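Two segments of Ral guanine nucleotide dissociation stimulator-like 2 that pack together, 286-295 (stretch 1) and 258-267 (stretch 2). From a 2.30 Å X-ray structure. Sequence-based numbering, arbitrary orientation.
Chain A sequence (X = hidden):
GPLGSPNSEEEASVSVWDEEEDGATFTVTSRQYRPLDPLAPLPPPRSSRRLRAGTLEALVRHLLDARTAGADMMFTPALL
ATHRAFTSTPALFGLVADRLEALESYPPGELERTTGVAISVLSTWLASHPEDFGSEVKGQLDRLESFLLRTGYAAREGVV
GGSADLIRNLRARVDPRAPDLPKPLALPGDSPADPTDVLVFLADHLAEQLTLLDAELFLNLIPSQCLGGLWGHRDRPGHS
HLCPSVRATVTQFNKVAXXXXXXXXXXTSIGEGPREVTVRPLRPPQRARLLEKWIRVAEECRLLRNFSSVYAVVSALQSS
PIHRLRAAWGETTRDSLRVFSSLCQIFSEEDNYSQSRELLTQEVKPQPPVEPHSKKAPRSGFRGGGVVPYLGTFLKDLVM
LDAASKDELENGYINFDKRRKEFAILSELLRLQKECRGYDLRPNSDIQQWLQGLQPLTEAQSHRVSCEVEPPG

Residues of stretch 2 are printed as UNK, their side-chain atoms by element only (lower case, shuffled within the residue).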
# COMPACT_ATOMS: atom_id res chain seq x y z
N GLN A 286 -1.44 38.88 9.32
CA GLN A 286 -2.63 38.02 9.34
C GLN A 286 -2.38 36.69 8.64
O GLN A 286 -2.82 35.64 9.10
CB GLN A 286 -3.82 38.74 8.69
CG GLN A 286 -4.27 40.01 9.39
CD GLN A 286 -5.47 40.64 8.72
OE1 GLN A 286 -5.39 41.11 7.59
NE2 GLN A 286 -6.60 40.66 9.43
N ARG A 287 -1.66 36.76 7.51
CA ARG A 287 -1.33 35.59 6.71
C ARG A 287 -0.33 34.69 7.44
O ARG A 287 -0.37 33.46 7.29
CB ARG A 287 -0.77 36.01 5.35
CG ARG A 287 -0.80 34.90 4.30
CD ARG A 287 -0.23 35.34 2.95
NE ARG A 287 -0.78 36.61 2.47
CZ ARG A 287 -1.94 36.75 1.84
NH1 ARG A 287 -2.71 35.70 1.60
NH2 ARG A 287 -2.34 37.95 1.45
N ALA A 288 0.56 35.30 8.21
CA ALA A 288 1.54 34.57 9.01
C ALA A 288 0.87 33.69 10.06
O ALA A 288 1.35 32.60 10.37
CB ALA A 288 2.51 35.53 9.68
N ARG A 289 -0.26 34.16 10.60
CA ARG A 289 -1.03 33.41 11.58
C ARG A 289 -1.60 32.12 10.98
O ARG A 289 -1.70 31.10 11.66
CB ARG A 289 -2.15 34.27 12.18
CG ARG A 289 -1.65 35.50 12.94
CD ARG A 289 -0.81 35.11 14.15
NE ARG A 289 0.33 36.00 14.36
CZ ARG A 289 1.22 35.88 15.35
NH1 ARG A 289 1.11 34.90 16.24
NH2 ARG A 289 2.22 36.75 15.45
N LEU A 290 -1.96 32.18 9.70
CA LEU A 290 -2.40 31.01 8.95
C LEU A 290 -1.24 30.05 8.69
O LEU A 290 -1.41 28.83 8.82
CB LEU A 290 -3.07 31.43 7.64
CG LEU A 290 -4.47 32.04 7.78
CD1 LEU A 290 -4.76 33.00 6.63
CD2 LEU A 290 -5.55 30.96 7.86
N LEU A 291 -0.08 30.59 8.34
CA LEU A 291 1.13 29.79 8.17
C LEU A 291 1.50 29.08 9.47
O LEU A 291 1.74 27.87 9.47
CB LEU A 291 2.31 30.65 7.69
CG LEU A 291 2.31 31.22 6.27
CD1 LEU A 291 3.39 32.29 6.13
CD2 LEU A 291 2.51 30.13 5.23
N GLU A 292 1.52 29.84 10.56
CA GLU A 292 1.79 29.31 11.90
C GLU A 292 0.79 28.22 12.30
O GLU A 292 1.17 27.22 12.90
CB GLU A 292 1.77 30.44 12.94
CG GLU A 292 2.98 31.38 12.88
CD GLU A 292 2.72 32.76 13.47
OE1 GLU A 292 1.68 32.95 14.15
OE2 GLU A 292 3.55 33.66 13.26
N LYS A 293 -0.47 28.43 11.94
CA LYS A 293 -1.53 27.46 12.23
C LYS A 293 -1.31 26.12 11.53
O LYS A 293 -1.40 25.07 12.17
CB LYS A 293 -2.90 28.03 11.84
CG LYS A 293 -4.09 27.16 12.24
CD LYS A 293 -4.22 27.07 13.76
CE LYS A 293 -5.42 26.25 14.15
NZ LYS A 293 -5.91 26.64 15.50
N TRP A 294 -1.01 26.17 10.23
CA TRP A 294 -0.77 24.96 9.45
C TRP A 294 0.51 24.24 9.85
O TRP A 294 0.56 23.01 9.82
CB TRP A 294 -0.77 25.28 7.95
CG TRP A 294 -2.14 25.46 7.37
CD1 TRP A 294 -2.68 26.62 6.90
CD2 TRP A 294 -3.15 24.45 7.21
NE1 TRP A 294 -3.96 26.40 6.46
CE2 TRP A 294 -4.27 25.08 6.64
CE3 TRP A 294 -3.21 23.08 7.51
CZ2 TRP A 294 -5.45 24.38 6.34
CZ3 TRP A 294 -4.38 22.39 7.21
CH2 TRP A 294 -5.48 23.04 6.63
N ILE A 295 1.54 25.01 10.21
CA ILE A 295 2.78 24.46 10.74
C ILE A 295 2.49 23.63 12.00
O ILE A 295 3.00 22.51 12.14
CB ILE A 295 3.82 25.58 11.06
CG1 ILE A 295 4.42 26.14 9.76
CG2 ILE A 295 4.94 25.06 11.96
CD1 ILE A 295 5.15 27.47 9.93
N UNK A 258 -4.02 21.03 -0.91
CA UNK A 258 -4.80 22.08 -1.55
C UNK A 258 -5.42 23.03 -0.53
O UNK A 258 -5.42 24.24 -0.73
N UNK A 259 -5.93 22.47 0.56
CA UNK A 259 -6.52 23.25 1.65
C UNK A 259 -5.52 24.23 2.26
O UNK A 259 -5.87 25.37 2.56
c UNK A 259 -7.09 22.34 2.72
N UNK A 260 -4.27 23.78 2.43
CA UNK A 260 -3.20 24.61 2.99
C UNK A 260 -2.88 25.78 2.07
O UNK A 260 -2.87 26.93 2.51
c UNK A 260 -2.20 22.62 4.21
c UNK A 260 -1.91 23.79 3.28
c UNK A 260 -0.83 24.68 3.87
N UNK A 261 -2.64 25.48 0.80
CA UNK A 261 -2.36 26.50 -0.22
C UNK A 261 -3.51 27.52 -0.28
O UNK A 261 -3.29 28.73 -0.24
c UNK A 261 -0.85 25.01 -1.61
c UNK A 261 -2.05 26.93 -2.70
c UNK A 261 -2.13 25.86 -1.61
N UNK A 262 -4.74 27.00 -0.35
CA UNK A 262 -5.95 27.81 -0.47
C UNK A 262 -6.16 28.77 0.71
O UNK A 262 -6.44 29.95 0.51
o UNK A 262 -8.37 27.64 -0.77
c UNK A 262 -7.17 26.90 -0.64
N UNK A 263 -6.00 28.26 1.93
CA UNK A 263 -6.25 29.05 3.14
C UNK A 263 -5.18 30.11 3.39
O UNK A 263 -5.49 31.23 3.78
c UNK A 263 -6.40 28.15 4.37
o UNK A 263 -5.15 27.70 4.85
N UNK A 264 -3.92 29.74 3.16
CA UNK A 264 -2.80 30.68 3.27
C UNK A 264 -2.97 31.83 2.28
O UNK A 264 -2.70 32.99 2.62
c UNK A 264 -1.10 29.10 4.30
c UNK A 264 -1.43 29.96 3.08
c UNK A 264 -0.31 30.96 2.84
N UNK A 265 -3.43 31.52 1.07
CA UNK A 265 -3.70 32.54 0.07
C UNK A 265 -5.05 33.23 0.29
O UNK A 265 -5.37 34.22 -0.37
c UNK A 265 -1.28 32.69 -1.99
c UNK A 265 -3.62 31.96 -1.35
c UNK A 265 -2.24 31.51 -1.84
c UNK A 265 -2.37 30.76 -3.15
N UNK A 266 -5.84 32.69 1.22
CA UNK A 266 -7.16 33.22 1.56
C UNK A 266 -8.12 33.22 0.38
O UNK A 266 -9.00 34.07 0.28
N UNK A 267 -7.94 32.24 -0.50
CA UNK A 267 -8.68 32.17 -1.76
C UNK A 267 -9.63 30.98 -1.82
O UNK A 267 -9.38 29.94 -1.21
c UNK A 267 -7.71 32.15 -2.93
O HOH W 1 -5.30 36.68 0.72

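Position 258 has no side-chain atoms. It lies in the helix and nothing of stretch 1 comes near it. It is Gly258.

Position 259 has a single side-chain carbon. That CB lies 4.3 Å from CH2 of Trp294, and the backbone O of 259 is 3.9 Å from Trp294 CZ2. One carbon and nothing more makes it Ala259.

Position 260 has three carbons, one carrying the other two. The fork at the first carbon is that of valine. One of the two outer carbons lies over a face of the Trp294 ring. This is Val260, chi1 in the t well. Its CG2 is 3.6 Å from the centroid of the six-membered ring of Trp294 and 17° off the ring normal, a CH-pi contact.

Position 261 has the same three forked carbons. Its CB points away from stretch 1, and its side chain does not touch it. It is Val261.

Position 262 has one carbon followed by one oxygen. It does not touch stretch 1. The pair of atoms fits serine, Ser262. Its OG donates a hydrogen bond to the backbone O of position 267, at 2.6 Å.

Position 263 also has one carbon and one oxygen, but its CB points toward stretch 1. The oxygen lies near the plane of the Trp294 ring, at its edge, within reach of the indole nitrogen. It is Ser263, chi1 in the p well. NE1 of Trp294 donates to Ser263 OG at 2.4 Å, a very short hydrogen bond. The backbone O of Ser263 is 3.4 Å from Leu290 CD1.

Position 264 again has three carbons forked at the first. They meet three side chains of stretch 1: Arg287, Leu291 and Trp294. It is Val264. Its CG1 is 3.8 Å from Leu291 CD2, and its CG2 is 3.9 Å from Trp294 CD1. Its backbone O accepts a hydrogen bond from Arg287 NH1 at 2.9 Å.

Position 265 has four carbons, forked at the second. That is leucine, and Leu265 points its CB away from stretch 1. Its backbone still takes part: O is 3.6 Å from Arg287 NH1. Water 1 donates to Leu265 O at 2.7 Å and accepts from Arg287 NH1 at 2.9 Å.

Position 266 has no side-chain atoms. Its phi is positive, 60°, which favours glycine. It is Gly266, the first residue after the helix to leave helical phi/psi.

Position 267 has one carbon and does not reach stretch 1. It is Ala267.

The two helices run nearly antiparallel, at 161°, with axes 9.8 Å apart at closest approach. Trp294 is the knob. It sits among Ala259, Val260, Ser263 and Val264, so one indole combines apolar packing with a polar anchor at NE1. Near the other end of the contact, Arg287 reaches the backbone where the second helix gives way to the turn. Between them, Leu290 and Leu291 pack against Ser263 and Val264.

Stretch 2 (258-267) GAVVSSVLGA
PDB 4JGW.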